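Local coordinates for protein phosphotransferase system, HPr-related proteins (Thermoanaerobacter tengcongensis, PDB 3LFG) that probably serves as the general, non-sugar-specific phosphocarrier of the phosphoenolpyruvate-dependent sugar phosphotransferase system, which takes up sugars and phosphorylates them, at residues K2-E7 with A76-I81; W34-N39 with V60-A65. All blocks are in the same frame, centred on the assembly; numbering follows the deposited sequence.

Interaction 1: residues K2-E7 with A76-I81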
# COMPACT_ATOMS: atom_id res chain seq x y z
N LYS A 2 7.91 -1.13 -11.02
CA LYS A 2 7.16 -2.35 -10.76
C LYS A 2 5.77 -1.95 -10.30
O LYS A 2 5.61 -1.06 -9.48
CB LYS A 2 7.86 -3.20 -9.70
CG LYS A 2 7.09 -4.43 -9.24
CD LYS A 2 6.93 -5.44 -10.36
CE LYS A 2 6.34 -6.74 -9.83
NZ LYS A 2 6.07 -7.70 -10.94
N GLU A 3 4.75 -2.61 -10.84
CA GLU A 3 3.38 -2.28 -10.49
C GLU A 3 2.56 -3.55 -10.31
O GLU A 3 2.80 -4.54 -10.98
CB GLU A 3 2.73 -1.38 -11.55
CG GLU A 3 2.47 -2.07 -12.88
CD GLU A 3 2.29 -1.10 -14.04
OE1 GLU A 3 2.26 0.12 -13.79
OE2 GLU A 3 2.20 -1.57 -15.20
N VAL A 4 1.59 -3.49 -9.40
CA VAL A 4 0.69 -4.61 -9.18
C VAL A 4 -0.66 -4.05 -8.77
O VAL A 4 -0.74 -2.98 -8.19
CB VAL A 4 1.17 -5.54 -8.05
CG1 VAL A 4 2.54 -6.15 -8.38
CG2 VAL A 4 1.19 -4.82 -6.70
N THR A 5 -1.72 -4.79 -9.09
CA THR A 5 -3.07 -4.42 -8.68
C THR A 5 -3.51 -5.45 -7.66
O THR A 5 -3.29 -6.66 -7.84
CB THR A 5 -4.03 -4.44 -9.88
OG1 THR A 5 -3.62 -3.44 -10.82
CG2 THR A 5 -5.44 -4.15 -9.44
N ILE A 6 -4.12 -4.99 -6.57
CA ILE A 6 -4.40 -5.90 -5.47
C ILE A 6 -5.57 -5.41 -4.64
O ILE A 6 -5.74 -4.20 -4.44
CB ILE A 6 -3.15 -6.10 -4.56
CG1 ILE A 6 -3.39 -7.19 -3.52
CG2 ILE A 6 -2.72 -4.78 -3.92
CD1 ILE A 6 -2.14 -7.60 -2.78
N GLU A 7 -6.40 -6.36 -4.21
CA GLU A 7 -7.53 -6.07 -3.34
C GLU A 7 -7.08 -5.99 -1.89
O GLU A 7 -6.30 -6.83 -1.42
CB GLU A 7 -8.59 -7.18 -3.49
CG GLU A 7 -9.85 -6.90 -2.71
CD GLU A 7 -10.91 -7.99 -2.88
OE1 GLU A 7 -10.81 -8.81 -3.82
OE2 GLU A 7 -11.84 -8.03 -2.06
N ALA A 76 7.15 -6.64 -0.54
CA ALA A 76 6.88 -6.44 0.88
C ALA A 76 5.46 -5.97 1.12
O ALA A 76 4.79 -6.44 2.04
CB ALA A 76 7.85 -5.44 1.47
N LEU A 77 5.00 -5.01 0.32
CA LEU A 77 3.65 -4.50 0.52
C LEU A 77 2.59 -5.54 0.15
O LEU A 77 1.59 -5.68 0.86
CB LEU A 77 3.43 -3.19 -0.24
CG LEU A 77 4.30 -2.04 0.27
CD1 LEU A 77 4.32 -0.87 -0.71
CD2 LEU A 77 3.86 -1.59 1.66
N VAL A 78 2.83 -6.27 -0.94
CA VAL A 78 1.94 -7.37 -1.31
C VAL A 78 1.87 -8.41 -0.21
O VAL A 78 0.77 -8.80 0.19
CB VAL A 78 2.37 -8.02 -2.64
CG1 VAL A 78 1.65 -9.34 -2.86
CG2 VAL A 78 2.09 -7.08 -3.79
N ASP A 79 3.02 -8.81 0.32
CA ASP A 79 3.02 -9.82 1.37
C ASP A 79 2.26 -9.32 2.60
O ASP A 79 1.52 -10.07 3.22
CB ASP A 79 4.44 -10.21 1.77
CG ASP A 79 5.11 -11.10 0.75
OD1 ASP A 79 4.40 -11.65 -0.12
OD2 ASP A 79 6.35 -11.25 0.83
N LEU A 80 2.46 -8.06 2.95
CA LEU A 80 1.78 -7.52 4.11
C LEU A 80 0.27 -7.55 3.91
O LEU A 80 -0.48 -7.99 4.78
CB LEU A 80 2.28 -6.09 4.36
CG LEU A 80 1.62 -5.41 5.55
CD1 LEU A 80 1.97 -6.16 6.85
CD2 LEU A 80 2.04 -3.93 5.64
N ILE A 81 -0.17 -7.11 2.74
CA ILE A 81 -1.59 -7.06 2.38
C ILE A 81 -2.20 -8.46 2.33
O ILE A 81 -3.32 -8.69 2.80
CB ILE A 81 -1.76 -6.33 1.02
CG1 ILE A 81 -1.51 -4.83 1.18
CG2 ILE A 81 -3.15 -6.57 0.44
CD1 ILE A 81 -1.29 -4.11 -0.14
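The flat group at this contact belongs to the backbone: the carbonyl O of Glu7 meets CG2 of Ile81 at 3.7 Å, while the Glu7 side chain starts off away from the helix. No aromatic ring takes part, so there are no ring faces or edges to stack, and branched aliphatic side chains do the rest. Ile6 and Ile81 reach toward each other tip to tip, with Ile6 CD1 3.5 Å from Ile81 CG2. Ile6 is fully extended, CG1 lying anti to the backbone N (chi1 -172°) and chi2 near 170°, and this stretches CD1 from the strand down to the helix. The same methyl approaches Val78 CG1 at 4.2 Å, and from the other branch Ile6 CG2 stands 4.1 Å from Ile81 CD1. One turn back along the helix, the Val78 and Val4 side chains cross at a slant, their CG2 methyls 3.8 Å apart. An alanine at Ile6 is likely to open a gap between strand and helix, leaving Ile81 CG2 and Val78 CG1 without their shared methyl partner. The example illustrates how a helix lies on a sheet: the axes of 2-7 and 76-81 run in nearly the same direction, 14° apart, with a closest approach of 9.9 Å. Helix 70-82 thereby covers an edge strand of the HPr sheet, and Ile81 continues inward onto Leu63. Because aliphatic carbons and one carbonyl oxygen meet, cohesion here probably rests on van der Waals fit and partial exclusion of water, with 210 Å² buried, and not on directed polar bonds.

Interaction 2: residues W34-N39 with V60-A65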
# COMPACT_ATOMS: atom_id res chain seq x y z
N TRP A 34 3.87 4.50 -4.84
CA TRP A 34 2.57 5.14 -4.97
C TRP A 34 1.44 4.13 -4.81
O TRP A 34 1.60 2.94 -5.12
CB TRP A 34 2.40 5.81 -6.34
CG TRP A 34 3.38 6.90 -6.65
CD1 TRP A 34 3.23 8.24 -6.41
CD2 TRP A 34 4.64 6.75 -7.30
NE1 TRP A 34 4.33 8.93 -6.86
CE2 TRP A 34 5.22 8.04 -7.40
CE3 TRP A 34 5.36 5.65 -7.79
CZ2 TRP A 34 6.47 8.25 -7.98
CZ3 TRP A 34 6.61 5.87 -8.36
CH2 TRP A 34 7.15 7.16 -8.46
N VAL A 35 0.31 4.62 -4.34
CA VAL A 35 -0.93 3.86 -4.32
C VAL A 35 -1.95 4.65 -5.11
O VAL A 35 -2.05 5.87 -4.95
CB VAL A 35 -1.49 3.70 -2.88
CG1 VAL A 35 -2.69 2.76 -2.89
CG2 VAL A 35 -0.42 3.17 -1.94
N GLU A 36 -2.69 3.97 -5.96
CA GLU A 36 -3.69 4.64 -6.79
C GLU A 36 -5.04 3.96 -6.69
O GLU A 36 -5.13 2.74 -6.67
CB GLU A 36 -3.23 4.66 -8.26
CG GLU A 36 -4.19 5.39 -9.18
CD GLU A 36 -3.70 5.45 -10.62
OE1 GLU A 36 -2.47 5.38 -10.83
OE2 GLU A 36 -4.55 5.57 -11.53
N LYS A 37 -6.09 4.78 -6.61
CA LYS A 37 -7.46 4.31 -6.66
C LYS A 37 -8.31 5.40 -7.30
O LYS A 37 -8.17 6.58 -6.96
CB LYS A 37 -7.99 4.00 -5.26
CG LYS A 37 -9.25 3.16 -5.27
CD LYS A 37 -9.89 3.06 -3.90
CE LYS A 37 -10.37 4.43 -3.45
NZ LYS A 37 -11.61 4.33 -2.64
N ASP A 38 -9.19 5.00 -8.22
CA ASP A 38 -10.16 5.92 -8.83
C ASP A 38 -9.54 7.22 -9.33
O ASP A 38 -10.01 8.30 -8.98
CB ASP A 38 -11.29 6.23 -7.85
CG ASP A 38 -12.10 5.01 -7.47
OD1 ASP A 38 -12.19 4.07 -8.29
OD2 ASP A 38 -12.64 4.99 -6.35
N ASN A 39 -8.49 7.11 -10.14
CA ASN A 39 -7.86 8.28 -10.74
C ASN A 39 -7.27 9.24 -9.72
O ASN A 39 -7.29 10.46 -9.91
CB ASN A 39 -8.85 9.02 -11.65
N VAL A 60 -9.93 -2.26 -4.62
CA VAL A 60 -8.77 -2.66 -5.39
C VAL A 60 -7.90 -1.44 -5.64
O VAL A 60 -8.39 -0.39 -6.07
CB VAL A 60 -9.20 -3.27 -6.73
CG1 VAL A 60 -8.00 -3.53 -7.62
CG2 VAL A 60 -9.98 -4.55 -6.50
N VAL A 61 -6.60 -1.54 -5.34
CA VAL A 61 -5.68 -0.45 -5.60
C VAL A 61 -4.54 -0.89 -6.49
O VAL A 61 -4.24 -2.08 -6.61
CB VAL A 61 -5.07 0.15 -4.31
CG1 VAL A 61 -6.16 0.71 -3.40
CG2 VAL A 61 -4.23 -0.90 -3.56
N LYS A 62 -3.89 0.09 -7.10
CA LYS A 62 -2.70 -0.18 -7.89
C LYS A 62 -1.50 0.35 -7.11
O LYS A 62 -1.45 1.53 -6.78
CB LYS A 62 -2.81 0.49 -9.27
CG LYS A 62 -1.55 0.38 -10.14
CD LYS A 62 -1.74 1.10 -11.46
CE LYS A 62 -0.41 1.38 -12.15
NZ LYS A 62 -0.54 2.45 -13.17
N LEU A 63 -0.56 -0.55 -6.81
CA LEU A 63 0.68 -0.17 -6.17
C LEU A 63 1.75 -0.06 -7.23
O LEU A 63 1.80 -0.88 -8.15
CB LEU A 63 1.13 -1.24 -5.18
CG LEU A 63 0.17 -1.63 -4.07
CD1 LEU A 63 0.81 -2.77 -3.26
CD2 LEU A 63 -0.14 -0.42 -3.23
N SER A 64 2.61 0.93 -7.10
CA SER A 64 3.72 1.02 -8.03
C SER A 64 4.94 1.55 -7.30
O SER A 64 4.82 2.32 -6.35
CB SER A 64 3.35 1.90 -9.21
OG SER A 64 3.07 3.22 -8.80
N ALA A 65 6.12 1.11 -7.73
CA ALA A 65 7.37 1.54 -7.12
C ALA A 65 8.44 1.79 -8.18
O ALA A 65 8.52 1.07 -9.18
CB ALA A 65 7.87 0.49 -6.13
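Trp34 and Ser64 are joined by a pair of backbone hydrogen bonds, Trp34 N to Ser64 O at 2.8 Å and Ser64 N to Trp34 O at 3.0 Å. Glu36 and Lys62 repeat the pattern: Lys62 N reaches Glu36 O almost straight, with an N-H...O angle of 170°, whereas the return bond from Glu36 N to Lys62 O is more bent, its N-H...O angle being 145°. Between them Val35 and Leu63 form a non-hydrogen-bonded pair, and here CA-H...O contacts fill in, Leu63 CA lying 3.4 Å from Trp34 O. This is the antiparallel ladder between the two inner strands of the HPr open-faced beta-sandwich, whose four strands run 2-7, 60-66, 32-37, 40-43 across the sheet. Apolar contacts occupy the face that the helices cover. Val35 CG2 lies alongside Leu63 CD2 at 3.8 Å, while the Val35 and Val61 side chains cross, CG1 of Val35 coming 3.8 Å from Val61 CB; Ile50 and Leu53 of helix 47-53 also press on Val35. Polar and aromatic groups take the other face. Ser64 OG, set between its own backbone N and carbonyl carbon (chi1 62°), approaches Trp34 CE3 obliquely at 3.5 Å, and the indole ring has Lys41 as a cation-pi partner. Glu36 and Lys62 extend their chains on this same face, Glu36 OE1 standing 4.2 Å from Lys62 NZ, too far for a salt bridge, though the opposite charges may still attract weakly. Beyond the Glu36-Lys62 pair, Lys37 NZ is hydrogen-bonded to Gly54 O.

In the fold
Strand 60-66 ties the two contacts together: it pairs with 32-37 in interaction 2 and, along its other edge, with strand 2-7 of interaction 1, where Val4 O and Leu63 N lie 2.8 Å apart in a probable hydrogen bond. The centres of the contacts are about 10 Å apart. Interaction 2 is partly buried and knits inner strands by directed backbone bonds, with apolar groups on the helix-covered face and polar ones on the other; interaction 1, a surface contact by the exposure of its residues, lays a helix on the edge strand through aliphatic contacts alone among side chains. Leu63 belongs to both settings, its side chain meeting Val35 as well as Leu77 and Ile81 of helix 70-82.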